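Local coordinates for protein tyrosyl-tRNA synthetase (Pyrococcus horikoshii, PDB 2CYC) that probably catalyses the attachment of tyrosine to its cognate tRNA, first activating the amino acid with ATP to form tyrosyl-adenylate, at residues K12-E17 against I297-P302; I46-G51 against V261-S266; L225-Q230 against Y286-D291; E304-R309 against D316-T321. All coordinates share one frame; numbering follows the deposited sequence.

Contact 1. Residues K12-E17 against I297-P302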
loop_
_atom_site.group_PDB
_atom_site.type_symbol
_atom_site.label_atom_id
_atom_site.label_comp_id
_atom_site.label_asym_id
_atom_site.label_seq_id
_atom_site.Cartn_x
_atom_site.Cartn_y
_atom_site.Cartn_z
ATOM N N LYS A 12 -10.171 32.437 -11.110
ATOM C CA LYS A 12 -11.399 33.004 -10.562
ATOM C C LYS A 12 -12.066 32.178 -9.465
ATOM O O LYS A 12 -12.009 30.939 -9.470
ATOM C CB LYS A 12 -12.407 33.280 -11.678
ATOM C CG LYS A 12 -12.767 32.068 -12.501
ATOM C CD LYS A 12 -13.769 32.406 -13.609
ATOM C CE LYS A 12 -15.142 32.763 -13.052
ATOM N NZ LYS A 12 -16.202 32.639 -14.087
ATOM N N LYS A 13 -12.697 32.881 -8.521
ATOM C CA LYS A 13 -13.383 32.232 -7.407
ATOM C C LYS A 13 -14.354 31.221 -7.967
ATOM O O LYS A 13 -14.914 31.426 -9.036
ATOM C CB LYS A 13 -14.137 33.261 -6.559
ATOM C CG LYS A 13 -13.218 34.121 -5.717
ATOM C CD LYS A 13 -13.993 35.023 -4.767
ATOM C CE LYS A 13 -13.117 35.424 -3.580
ATOM N NZ LYS A 13 -11.779 35.929 -3.998
ATOM N N PRO A 14 -14.638 30.153 -7.211
ATOM C CA PRO A 14 -14.125 29.837 -5.873
ATOM C C PRO A 14 -12.675 29.358 -5.708
ATOM O O PRO A 14 -12.321 28.838 -4.654
ATOM C CB PRO A 14 -15.133 28.809 -5.368
ATOM C CG PRO A 14 -15.406 28.015 -6.622
ATOM C CD PRO A 14 -15.572 29.110 -7.675
ATOM N N THR A 15 -11.838 29.507 -6.726
ATOM C CA THR A 15 -10.448 29.088 -6.563
ATOM C C THR A 15 -9.873 29.836 -5.358
ATOM O O THR A 15 -10.092 31.039 -5.206
ATOM C CB THR A 15 -9.583 29.448 -7.780
ATOM O OG1 THR A 15 -9.979 28.652 -8.900
ATOM C CG2 THR A 15 -8.106 29.209 -7.472
ATOM N N GLU A 16 -9.141 29.128 -4.510
ATOM C CA GLU A 16 -8.535 29.747 -3.340
ATOM C C GLU A 16 -7.014 29.688 -3.427
ATOM O O GLU A 16 -6.314 30.563 -2.925
ATOM C CB GLU A 16 -9.005 29.043 -2.060
ATOM C CG GLU A 16 -8.274 29.504 -0.799
ATOM C CD GLU A 16 -8.843 28.897 0.479
ATOM O OE1 GLU A 16 -8.153 28.959 1.522
ATOM O OE2 GLU A 16 -9.976 28.367 0.448
ATOM N N GLU A 17 -6.503 28.655 -4.079
ATOM C CA GLU A 17 -5.066 28.494 -4.194
ATOM C C GLU A 17 -4.681 27.756 -5.469
ATOM O O GLU A 17 -5.372 26.829 -5.894
ATOM C CB GLU A 17 -4.535 27.708 -2.977
ATOM C CG GLU A 17 -3.025 27.427 -2.991
ATOM C CD GLU A 17 -2.569 26.520 -1.843
ATOM O OE1 GLU A 17 -1.585 26.878 -1.172
ATOM O OE2 GLU A 17 -3.171 25.441 -1.615
ATOM N N ILE A 297 -23.437 33.451 -4.772
ATOM C CA ILE A 297 -24.117 34.587 -5.390
ATOM C C ILE A 297 -23.202 35.555 -6.156
ATOM O O ILE A 297 -23.551 35.998 -7.249
ATOM C CB ILE A 297 -24.949 35.344 -4.326
ATOM C CG1 ILE A 297 -25.974 34.370 -3.720
ATOM C CG2 ILE A 297 -25.645 36.554 -4.957
ATOM C CD1 ILE A 297 -26.832 34.941 -2.597
ATOM N N PHE A 298 -22.041 35.885 -5.596
ATOM C CA PHE A 298 -21.113 36.780 -6.289
ATOM C C PHE A 298 -19.932 36.008 -6.859
ATOM O O PHE A 298 -18.800 36.498 -6.873
ATOM C CB PHE A 298 -20.601 37.891 -5.355
ATOM C CG PHE A 298 -21.657 38.880 -4.982
ATOM C CD1 PHE A 298 -22.443 38.687 -3.852
ATOM C CD2 PHE A 298 -21.941 39.953 -5.823
ATOM C CE1 PHE A 298 -23.503 39.540 -3.567
ATOM C CE2 PHE A 298 -22.999 40.811 -5.549
ATOM C CZ PHE A 298 -23.784 40.601 -4.418
ATOM N N ARG A 299 -20.199 34.785 -7.309
ATOM C CA ARG A 299 -19.156 33.963 -7.896
ATOM C C ARG A 299 -18.567 34.762 -9.045
ATOM O O ARG A 299 -17.358 34.821 -9.217
ATOM C CB ARG A 299 -19.734 32.656 -8.428
ATOM C CG ARG A 299 -18.688 31.788 -9.081
ATOM C CD ARG A 299 -19.266 30.449 -9.387
ATOM N NE ARG A 299 -20.249 30.504 -10.459
ATOM C CZ ARG A 299 -19.954 30.332 -11.743
ATOM N NH1 ARG A 299 -18.702 30.101 -12.112
ATOM N NH2 ARG A 299 -20.920 30.359 -12.651
ATOM N N GLU A 300 -19.442 35.376 -9.828
ATOM C CA GLU A 300 -19.017 36.199 -10.945
ATOM C C GLU A 300 -19.593 37.593 -10.763
ATOM O O GLU A 300 -20.807 37.780 -10.769
ATOM C CB GLU A 300 -19.501 35.606 -12.266
ATOM C CG GLU A 300 -19.011 34.184 -12.516
ATOM C CD GLU A 300 -19.286 33.714 -13.930
ATOM O OE1 GLU A 300 -18.902 32.574 -14.272
ATOM O OE2 GLU A 300 -19.886 34.487 -14.702
ATOM N N GLU A 301 -18.719 38.571 -10.572
ATOM C CA GLU A 301 -19.164 39.944 -10.408
ATOM C C GLU A 301 -18.421 40.862 -11.375
ATOM O O GLU A 301 -17.323 40.542 -11.835
ATOM C CB GLU A 301 -18.996 40.399 -8.944
ATOM C CG GLU A 301 -17.659 40.081 -8.298
ATOM C CD GLU A 301 -17.672 40.284 -6.786
ATOM O OE1 GLU A 301 -18.014 41.393 -6.331
ATOM O OE2 GLU A 301 -17.333 39.331 -6.049
ATOM N N PRO A 302 -19.017 42.020 -11.699
ATOM C CA PRO A 302 -20.320 42.451 -11.184
ATOM C C PRO A 302 -21.515 41.616 -11.631
ATOM O O PRO A 302 -21.517 40.987 -12.695
ATOM C CB PRO A 302 -20.414 43.897 -11.655
ATOM C CG PRO A 302 -19.698 43.847 -12.975
ATOM C CD PRO A 302 -18.475 43.013 -12.646
HETATM O O HOH W 1 -16.236 30.272 -10.926
#
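Lys12 and Glu300 form a salt bridge, with NZ of Lys12 2.7 Å from OE1 of Glu300. The ammonium group approaches from above the carboxylate plane, 59° out of it, and lysine suits the place because its long, flexible chain carries a positive charge out to the carboxylate. The same OE1 of Glu300 lies 3.3 Å from NH1 of Arg299, well out of the guanidinium plane, so this second pairing rests on charge alone. CG of Glu300, anti to the carbonyl carbon and beside the backbone N (chi1 -58°), stands 4.0 Å above the guanidinium plane of Arg299, over its centre. Two like charges come close, NZ of Lys12 and NH1 of Arg299 being 4.1 Å apart, and the carboxylate of Glu300 probably offsets their repulsion. Asp60 on helix 48-63 makes a further salt bridge with Lys12 and a long, weak ion pair with Arg299, and probably eases the repulsion too. A water at the guanidinium edge, in its plane, accepts from NH1 of Arg299 at 2.7 Å and donates to O of Lys13 at 2.6 Å. The methylenes of Arg299 supply the packing: its CG rests 3.8 Å from O of Lys13, and its CD touches CD of Pro14 at 4.3 Å. The whole is a surface salt-bridge network, joining the turn between helix 3-11 and strand 15-19 to the loop leaving helix 288-297.

Contact 2. Residues I46-G51 against V261-S266; sequences IHLGTG and VFIHDS
His47 and Phe262 lie side by side in a single backbone bridge, a buried contact that fastens the start of helix 48-63 to the loop leading into helix 267-276. Their CA atoms are 4.0 Å apart, and a hydrogen bond lies on each side of the pair: N of Ile263 gives to O of Ile46 at 3.1 Å, almost straight at 166°, and N of Leu48 gives to O of Val261 at 3.0 Å, more bent at 144°. His47 is the N-cap of the helix, and its ND1 accepts a weak bond from N of Gly49. CG of His47 lies between the backbone N and the carbonyl carbon (chi1 64°), on the side from which ND1 can meet that N-H. Glycine suits position 49, since a CB there would collide with CE1 of His47. The sequence from His47 to Thr50 is consistent with the HIGH signature of class I synthetases, and NE2 of His47 is hydrogen-bonded to Ser253 of the KMSKS region. Branched aliphatic side chains pack around the bridge. CB of Ile46 meets CD1 of Ile263 at 4.0 Å. CD1 of Leu48 meets CG1 of Val261 at 3.9 Å, while CD2 of Leu48 touches CG2 of Ile263 at 4.1 Å. Phe262 places CD2 of its ring 3.8 Å from CB of His47. Its backbone N is held by OD2 of Asp265 within a type I turn.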
loop_
_atom_site.group_PDB
_atom_site.type_symbol
_atom_site.label_atom_id
_atom_site.label_comp_id
_atom_site.label_asym_id
_atom_site.label_seq_id
_atom_site.Cartn_x
_atom_site.Cartn_y
_atom_site.Cartn_z
ATOM N N ILE A 46 -25.195 15.106 -2.085
ATOM C CA ILE A 46 -24.288 16.138 -2.555
ATOM C C ILE A 46 -24.692 17.508 -2.005
ATOM O O ILE A 46 -25.730 18.050 -2.391
ATOM C CB ILE A 46 -24.289 16.194 -4.100
ATOM C CG1 ILE A 46 -23.727 14.882 -4.664
ATOM C CG2 ILE A 46 -23.484 17.406 -4.585
ATOM C CD1 ILE A 46 -23.998 14.698 -6.157
ATOM N N HIS A 47 -23.883 18.058 -1.098
ATOM C CA HIS A 47 -24.185 19.376 -0.536
ATOM C C HIS A 47 -23.637 20.435 -1.489
ATOM O O HIS A 47 -22.898 20.100 -2.411
ATOM C CB HIS A 47 -23.599 19.516 0.881
ATOM C CG HIS A 47 -22.105 19.449 0.945
ATOM N ND1 HIS A 47 -21.294 20.481 0.523
ATOM C CD2 HIS A 47 -21.276 18.488 1.419
ATOM C CE1 HIS A 47 -20.030 20.162 0.736
ATOM N NE2 HIS A 47 -19.990 18.957 1.280
ATOM N N LEU A 48 -24.000 21.703 -1.283
ATOM C CA LEU A 48 -23.587 22.780 -2.196
ATOM C C LEU A 48 -22.089 22.946 -2.427
ATOM O O LEU A 48 -21.665 23.333 -3.525
ATOM C CB LEU A 48 -24.181 24.124 -1.746
ATOM C CG LEU A 48 -25.693 24.139 -1.518
ATOM C CD1 LEU A 48 -26.180 25.576 -1.314
ATOM C CD2 LEU A 48 -26.387 23.506 -2.707
ATOM N N GLY A 49 -21.290 22.681 -1.400
ATOM C CA GLY A 49 -19.853 22.804 -1.564
ATOM C C GLY A 49 -19.352 21.826 -2.613
ATOM O O GLY A 49 -18.591 22.184 -3.510
ATOM N N THR A 50 -19.804 20.583 -2.512
ATOM C CA THR A 50 -19.394 19.528 -3.435
ATOM C C THR A 50 -19.871 19.778 -4.865
ATOM O O THR A 50 -19.084 19.751 -5.814
ATOM C CB THR A 50 -19.937 18.175 -2.957
ATOM O OG1 THR A 50 -19.602 18.006 -1.578
ATOM C CG2 THR A 50 -19.331 17.029 -3.746
ATOM N N GLY A 51 -21.165 20.029 -5.018
ATOM C CA GLY A 51 -21.699 20.252 -6.345
ATOM C C GLY A 51 -21.418 21.608 -6.963
ATOM O O GLY A 51 -20.844 21.682 -8.057
ATOM N N VAL A 261 -26.963 22.314 3.084
ATOM C CA VAL A 261 -27.997 22.344 2.074
ATOM C C VAL A 261 -27.545 21.443 0.929
ATOM O O VAL A 261 -26.395 21.515 0.485
ATOM C CB VAL A 261 -28.243 23.774 1.567
ATOM C CG1 VAL A 261 -29.152 23.744 0.336
ATOM C CG2 VAL A 261 -28.891 24.610 2.685
ATOM N N PHE A 262 -28.451 20.580 0.478
ATOM C CA PHE A 262 -28.171 19.658 -0.611
ATOM C C PHE A 262 -28.784 20.178 -1.908
ATOM O O PHE A 262 -29.801 20.879 -1.896
ATOM C CB PHE A 262 -28.693 18.270 -0.245
ATOM C CG PHE A 262 -28.148 17.763 1.068
ATOM C CD1 PHE A 262 -28.978 17.596 2.166
ATOM C CD2 PHE A 262 -26.792 17.483 1.209
ATOM C CE1 PHE A 262 -28.463 17.155 3.389
ATOM C CE2 PHE A 262 -26.268 17.041 2.430
ATOM C CZ PHE A 262 -27.104 16.878 3.517
ATOM N N ILE A 263 -28.155 19.846 -3.027
ATOM C CA ILE A 263 -28.608 20.344 -4.318
ATOM C C ILE A 263 -30.077 20.087 -4.627
ATOM O O ILE A 263 -30.704 20.881 -5.326
ATOM C CB ILE A 263 -27.728 19.797 -5.477
ATOM C CG1 ILE A 263 -27.749 18.268 -5.493
ATOM C CG2 ILE A 263 -26.301 20.309 -5.329
ATOM C CD1 ILE A 263 -26.960 17.691 -6.661
ATOM N N HIS A 264 -30.630 18.995 -4.100
ATOM C CA HIS A 264 -32.030 18.683 -4.345
ATOM C C HIS A 264 -32.968 18.969 -3.167
ATOM O O HIS A 264 -34.102 18.489 -3.147
ATOM C CB HIS A 264 -32.169 17.219 -4.782
ATOM C CG HIS A 264 -31.255 16.289 -4.051
ATOM N ND1 HIS A 264 -31.356 16.062 -2.695
ATOM C CD2 HIS A 264 -30.177 15.585 -4.472
ATOM C CE1 HIS A 264 -30.377 15.263 -2.311
ATOM N NE2 HIS A 264 -29.646 14.959 -3.371
ATOM N N ASP A 265 -32.515 19.742 -2.184
ATOM C CA ASP A 265 -33.397 20.073 -1.057
ATOM C C ASP A 265 -34.631 20.833 -1.575
ATOM O O ASP A 265 -34.531 21.653 -2.492
ATOM C CB ASP A 265 -32.670 20.942 -0.022
ATOM C CG ASP A 265 -31.848 20.124 0.968
ATOM O OD1 ASP A 265 -32.031 18.885 1.022
ATOM O OD2 ASP A 265 -31.032 20.726 1.703
ATOM N N SER A 266 -35.794 20.566 -0.990
ATOM C CA SER A 266 -37.019 21.232 -1.431
ATOM C C SER A 266 -36.966 22.722 -1.096
ATOM O O SER A 266 -36.136 23.160 -0.290
ATOM C CB SER A 266 -38.236 20.611 -0.745
ATOM O OG SER A 266 -38.270 20.968 0.629
#

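Contact 3. Residues L225-Q230 against Y286-D291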
loop_
_atom_site.group_PDB
_atom_site.type_symbol
_atom_site.label_atom_id
_atom_site.label_comp_id
_atom_site.label_asym_id
_atom_site.label_seq_id
_atom_site.Cartn_x
_atom_site.Cartn_y
_atom_site.Cartn_z
ATOM N N LEU A 225 -13.674 26.083 0.610
ATOM C CA LEU A 225 -14.586 25.147 1.259
ATOM C C LEU A 225 -15.732 25.932 1.906
ATOM O O LEU A 225 -15.515 26.688 2.848
ATOM C CB LEU A 225 -13.847 24.340 2.326
ATOM C CG LEU A 225 -12.636 23.510 1.887
ATOM C CD1 LEU A 225 -12.026 22.833 3.119
ATOM C CD2 LEU A 225 -13.065 22.464 0.854
ATOM N N LEU A 226 -16.950 25.778 1.397
ATOM C CA LEU A 226 -18.081 26.488 1.990
ATOM C C LEU A 226 -18.332 25.974 3.413
ATOM O O LEU A 226 -18.274 24.773 3.673
ATOM C CB LEU A 226 -19.352 26.295 1.148
ATOM C CG LEU A 226 -19.407 26.906 -0.258
ATOM C CD1 LEU A 226 -20.741 26.532 -0.906
ATOM C CD2 LEU A 226 -19.266 28.422 -0.181
ATOM N N LEU A 227 -18.612 26.896 4.325
ATOM C CA LEU A 227 -18.892 26.553 5.717
ATOM C C LEU A 227 -20.291 25.991 5.892
ATOM O O LEU A 227 -21.195 26.294 5.111
ATOM C CB LEU A 227 -18.776 27.795 6.601
ATOM C CG LEU A 227 -17.390 28.408 6.762
ATOM C CD1 LEU A 227 -17.501 29.723 7.522
ATOM C CD2 LEU A 227 -16.472 27.417 7.487
ATOM N N GLY A 228 -20.461 25.156 6.914
ATOM C CA GLY A 228 -21.777 24.630 7.215
ATOM C C GLY A 228 -22.529 25.809 7.831
ATOM O O GLY A 228 -21.905 26.786 8.233
ATOM N N LEU A 229 -23.852 25.729 7.925
ATOM C CA LEU A 229 -24.641 26.833 8.468
ATOM C C LEU A 229 -24.762 26.874 9.992
ATOM O O LEU A 229 -25.288 27.840 10.540
ATOM C CB LEU A 229 -26.041 26.806 7.852
ATOM C CG LEU A 229 -26.070 26.926 6.324
ATOM C CD1 LEU A 229 -27.479 26.692 5.799
ATOM C CD2 LEU A 229 -25.556 28.298 5.915
ATOM N N GLN A 230 -24.261 25.844 10.671
ATOM C CA GLN A 230 -24.351 25.766 12.130
ATOM C C GLN A 230 -23.484 26.780 12.878
ATOM O O GLN A 230 -22.446 27.216 12.374
ATOM C CB GLN A 230 -23.998 24.348 12.608
ATOM C CG GLN A 230 -22.503 23.987 12.554
ATOM C CD GLN A 230 -22.007 23.667 11.151
ATOM O OE1 GLN A 230 -22.790 23.306 10.263
ATOM N NE2 GLN A 230 -20.698 23.774 10.951
ATOM N N TYR A 286 -16.684 35.673 10.798
ATOM C CA TYR A 286 -17.153 34.296 10.724
ATOM C C TYR A 286 -18.662 34.384 10.534
ATOM O O TYR A 286 -19.410 34.674 11.472
ATOM C CB TYR A 286 -16.807 33.512 11.995
ATOM C CG TYR A 286 -17.172 32.057 11.861
ATOM C CD1 TYR A 286 -18.496 31.645 11.968
ATOM C CD2 TYR A 286 -16.211 31.103 11.527
ATOM C CE1 TYR A 286 -18.865 30.329 11.740
ATOM C CE2 TYR A 286 -16.569 29.772 11.296
ATOM C CZ TYR A 286 -17.899 29.396 11.402
ATOM O OH TYR A 286 -18.279 28.099 11.157
ATOM N N ASN A 287 -19.102 34.121 9.312
ATOM C CA ASN A 287 -20.512 34.184 8.977
ATOM C C ASN A 287 -20.786 33.237 7.809
ATOM O O ASN A 287 -20.500 33.560 6.653
ATOM C CB ASN A 287 -20.832 35.636 8.596
ATOM C CG ASN A 287 -22.314 35.898 8.426
ATOM O OD1 ASN A 287 -22.801 36.985 8.762
ATOM N ND2 ASN A 287 -23.036 34.924 7.888
ATOM N N PRO A 288 -21.339 32.051 8.100
ATOM C CA PRO A 288 -21.638 31.073 7.051
ATOM C C PRO A 288 -22.495 31.640 5.923
ATOM O O PRO A 288 -22.281 31.331 4.747
ATOM C CB PRO A 288 -22.341 29.957 7.816
ATOM C CG PRO A 288 -21.672 30.030 9.172
ATOM C CD PRO A 288 -21.646 31.507 9.435
ATOM N N VAL A 289 -23.459 32.483 6.278
ATOM C CA VAL A 289 -24.321 33.053 5.267
ATOM C C VAL A 289 -23.563 33.972 4.314
ATOM O O VAL A 289 -23.742 33.875 3.096
ATOM C CB VAL A 289 -25.505 33.823 5.888
ATOM C CG1 VAL A 289 -26.338 34.454 4.777
ATOM C CG2 VAL A 289 -26.370 32.871 6.720
ATOM N N LEU A 290 -22.730 34.862 4.851
ATOM C CA LEU A 290 -21.966 35.767 3.991
ATOM C C LEU A 290 -20.980 34.941 3.155
ATOM O O LEU A 290 -20.657 35.309 2.026
ATOM C CB LEU A 290 -21.197 36.813 4.820
ATOM C CG LEU A 290 -21.973 37.968 5.475
ATOM C CD1 LEU A 290 -21.004 38.812 6.311
ATOM C CD2 LEU A 290 -22.643 38.837 4.398
ATOM N N ASP A 291 -20.509 33.833 3.725
ATOM C CA ASP A 291 -19.577 32.933 3.050
ATOM C C ASP A 291 -20.238 32.429 1.757
ATOM O O ASP A 291 -19.629 32.431 0.688
ATOM C CB ASP A 291 -19.245 31.759 3.983
ATOM C CG ASP A 291 -18.149 30.847 3.430
ATOM O OD1 ASP A 291 -18.409 29.639 3.250
ATOM O OD2 ASP A 291 -17.025 31.331 3.187
HETATM O O HOH W 2 -20.580 27.303 10.567
#
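Asp291 accepts the backbone N-H of Leu227 on its OD1 at 3.0 Å, a nearly straight bond (169°) that reaches the oxygen on its anti side, 31° out of the carboxylate plane. CG of Asp291 is anti to the backbone N (chi1 -173°), which carries the carboxylate out from the helix, and its OD2 is hydrogen-bonded to His224. An alanine here would probably leave the N-H of Leu227 and the ring of His224 each without this acceptor. The side chain of Leu227 crosses that of Asp291 at about a right angle and sends CD1 over one face of the Tyr286 ring, 4.2 Å from its centroid, a CH-pi contact. Pro288 suits the first turn of a helix, because proline has no N-H to offer and a first-turn residue has no helix carbonyl to give one to; its CB presses to 3.2 Å from O of Gly228. CD2 of Leu229 reaches the same CB of Pro288 at 4.1 Å. One water accepts from OH of Tyr286 at 2.5 Å and donates to O of Gly228 and O of Gln230. Gly228 has to be small, as a CB would run into OE1 of Gln230, which bonds Ser255 of the KMSKS region. The arrangement seats the N-terminal turn of helix 288-297 against the loop after strand 214-223, with helix 240-250 packed on Tyr286 and Leu227.

Contact 4. Residues E304-R309 against D316-T321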
loop_
_atom_site.group_PDB
_atom_site.type_symbol
_atom_site.label_atom_id
_atom_site.label_comp_id
_atom_site.label_asym_id
_atom_site.label_seq_id
_atom_site.Cartn_x
_atom_site.Cartn_y
_atom_site.Cartn_z
ATOM N N GLU A 304 -26.042 41.252 -10.240
ATOM C CA GLU A 304 -27.093 41.979 -9.555
ATOM C C GLU A 304 -27.797 41.083 -8.553
ATOM O O GLU A 304 -28.402 40.078 -8.926
ATOM C CB GLU A 304 -28.107 42.534 -10.561
ATOM C CG GLU A 304 -27.694 43.856 -11.202
ATOM C CD GLU A 304 -28.712 44.355 -12.217
ATOM O OE1 GLU A 304 -29.922 44.327 -11.909
ATOM O OE2 GLU A 304 -28.304 44.780 -13.320
ATOM N N PHE A 305 -27.686 41.438 -7.277
ATOM C CA PHE A 305 -28.347 40.688 -6.213
ATOM C C PHE A 305 -29.215 41.676 -5.440
ATOM O O PHE A 305 -28.706 42.582 -4.774
ATOM C CB PHE A 305 -27.327 40.036 -5.272
ATOM C CG PHE A 305 -27.963 39.245 -4.157
ATOM C CD1 PHE A 305 -28.887 38.236 -4.439
ATOM C CD2 PHE A 305 -27.646 39.509 -2.826
ATOM C CE1 PHE A 305 -29.494 37.499 -3.409
ATOM C CE2 PHE A 305 -28.247 38.776 -1.780
ATOM C CZ PHE A 305 -29.173 37.769 -2.076
ATOM N N THR A 306 -30.526 41.497 -5.541
ATOM C CA THR A 306 -31.468 42.392 -4.883
ATOM C C THR A 306 -32.140 41.826 -3.640
ATOM O O THR A 306 -32.641 40.706 -3.649
ATOM C CB THR A 306 -32.596 42.826 -5.862
ATOM O OG1 THR A 306 -32.020 43.509 -6.979
ATOM C CG2 THR A 306 -33.589 43.763 -5.166
ATOM N N VAL A 307 -32.137 42.614 -2.570
ATOM C CA VAL A 307 -32.801 42.232 -1.328
ATOM C C VAL A 307 -34.041 43.119 -1.258
ATOM O O VAL A 307 -33.930 44.341 -1.122
ATOM C CB VAL A 307 -31.918 42.498 -0.091
ATOM C CG1 VAL A 307 -32.702 42.185 1.191
ATOM C CG2 VAL A 307 -30.651 41.645 -0.161
ATOM N N HIS A 308 -35.218 42.509 -1.390
ATOM C CA HIS A 308 -36.466 43.258 -1.347
ATOM C C HIS A 308 -36.906 43.487 0.090
ATOM O O HIS A 308 -36.981 42.545 0.881
ATOM C CB HIS A 308 -37.574 42.518 -2.101
ATOM C CG HIS A 308 -37.262 42.270 -3.543
ATOM N ND1 HIS A 308 -36.666 41.109 -3.988
ATOM C CD2 HIS A 308 -37.429 43.050 -4.636
ATOM C CE1 HIS A 308 -36.478 41.186 -5.292
ATOM N NE2 HIS A 308 -36.931 42.354 -5.711
ATOM N N ARG A 309 -37.197 44.743 0.417
ATOM C CA ARG A 309 -37.635 45.116 1.757
ATOM C C ARG A 309 -38.627 46.261 1.652
ATOM O O ARG A 309 -38.605 47.021 0.682
ATOM C CB ARG A 309 -36.455 45.613 2.589
ATOM C CG ARG A 309 -35.279 44.678 2.678
ATOM C CD ARG A 309 -34.145 45.341 3.430
ATOM N NE ARG A 309 -33.679 46.528 2.721
ATOM C CZ ARG A 309 -32.521 47.135 2.952
ATOM N NH1 ARG A 309 -31.695 46.672 3.885
ATOM N NH2 ARG A 309 -32.180 48.197 2.233
ATOM N N ASP A 316 -36.095 48.222 -1.203
ATOM C CA ASP A 316 -35.304 47.313 -2.028
ATOM C C ASP A 316 -33.909 47.863 -2.254
ATOM O O ASP A 316 -33.727 49.066 -2.431
ATOM C CB ASP A 316 -35.957 47.094 -3.398
ATOM C CG ASP A 316 -37.344 46.506 -3.300
ATOM O OD1 ASP A 316 -37.685 45.932 -2.248
ATOM O OD2 ASP A 316 -38.097 46.605 -4.289
ATOM N N VAL A 317 -32.922 46.976 -2.238
ATOM C CA VAL A 317 -31.542 47.368 -2.474
ATOM C C VAL A 317 -30.890 46.318 -3.365
ATOM O O VAL A 317 -30.989 45.120 -3.107
ATOM C CB VAL A 317 -30.738 47.518 -1.149
ATOM C CG1 VAL A 317 -30.815 46.241 -0.322
ATOM C CG2 VAL A 317 -29.282 47.865 -1.463
ATOM N N THR A 318 -30.241 46.778 -4.430
ATOM C CA THR A 318 -29.578 45.883 -5.370
ATOM C C THR A 318 -28.071 46.021 -5.257
ATOM O O THR A 318 -27.534 47.125 -5.333
ATOM C CB THR A 318 -30.009 46.189 -6.815
ATOM O OG1 THR A 318 -31.412 45.936 -6.949
ATOM C CG2 THR A 318 -29.245 45.320 -7.805
ATOM N N TYR A 319 -27.391 44.898 -5.054
ATOM C CA TYR A 319 -25.940 44.914 -4.941
ATOM C C TYR A 319 -25.288 44.381 -6.212
ATOM O O TYR A 319 -25.829 43.492 -6.872
ATOM C CB TYR A 319 -25.487 44.080 -3.749
ATOM C CG TYR A 319 -26.011 44.579 -2.426
ATOM C CD1 TYR A 319 -27.221 44.112 -1.910
ATOM C CD2 TYR A 319 -25.290 45.512 -1.678
ATOM C CE1 TYR A 319 -27.701 44.558 -0.677
ATOM C CE2 TYR A 319 -25.762 45.965 -0.445
ATOM C CZ TYR A 319 -26.965 45.483 0.048
ATOM O OH TYR A 319 -27.422 45.917 1.267
ATOM N N THR A 320 -24.125 44.930 -6.549
ATOM C CA THR A 320 -23.411 44.507 -7.745
ATOM C C THR A 320 -22.129 43.775 -7.398
ATOM O O THR A 320 -21.622 42.990 -8.199
ATOM C CB THR A 320 -23.070 45.704 -8.651
ATOM O OG1 THR A 320 -22.294 46.655 -7.911
ATOM C CG2 THR A 320 -24.349 46.366 -9.156
ATOM N N THR A 321 -21.592 44.040 -6.214
ATOM C CA THR A 321 -20.376 43.364 -5.786
ATOM C C THR A 321 -20.538 42.903 -4.346
ATOM O O THR A 321 -21.314 43.478 -3.583
ATOM C CB THR A 321 -19.133 44.277 -5.865
ATOM O OG1 THR A 321 -19.204 45.273 -4.840
ATOM C CG2 THR A 321 -19.051 44.954 -7.235
#
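A short antiparallel beta hairpin brings Phe305 beside Tyr319, Thr306 beside Thr318 and Val307 beside Val317, its strands running at 156° to each other. Phe305-Tyr319 and Val307-Val317 are hydrogen-bonded pairs, each with two N-H to O bonds; N of Tyr319 to O of Phe305 is 2.7 Å. Between them, Thr306 and Thr318 form a non-hydrogen-bonded pair whose backbones come close enough for OG1 of Thr306 and OG1 of Thr318 to share a hydrogen bond of 2.5 Å, either serving as donor. CG2 of Thr306 lies over one face of the His308 ring, toward its rim. An alanine in place of Thr306 would probably leave the hydroxyl of Thr318 without this mate and the imidazole freer to turn.

The other face of the hairpin is largely apolar. CB of Val307 meets CG1 of Val317 at 3.9 Å, CG2 of Val307 approaches the edge of the Tyr319 ring at CE1, 4.2 Å away, and CG2 of Val317 lies over a face of that ring, toward the rim. Branched valines suit the extended backbone and pack against the ring, whose OH is bonded to Asp328. CG1 of Val317, between the backbone N and the carbonyl carbon (chi1 55°), is thereby turned to the guanidinium of Arg309, 3.5 Å above its plane toward the rim; Gly315 O holds that group. OD1 of Asp316 accepts from N of Arg309 at 3.0 Å.

Helices 322-330 and 336-350 cover the Phe305 and Tyr319 side, while Thr318 and His308 stay exposed: an amphipathic beta hairpin lying away from the active site.

Contact 1 spans the chain from residue 12 to residue 302 and so encloses contacts 2 and 3, whose segments alternate along it; contact 4 follows. Contacts 2 and 3, with centres about 14 Å apart, touch through Leu226 against Gly49 and through Leu229 against Val261, and both reach the KMSKS region, bringing the start of helix 48-63 close to helix 288-297. That last helix links contact 3, at its N-terminal turn, with contact 1, at its exit, about 15 Å between centres. Contacts 1 and 4, centres about 18 Å apart, touch through Phe298 and Glu301 against Thr321; the hairpin thus packs beside the loop that leaves helix 288-297, away from the annotated sites.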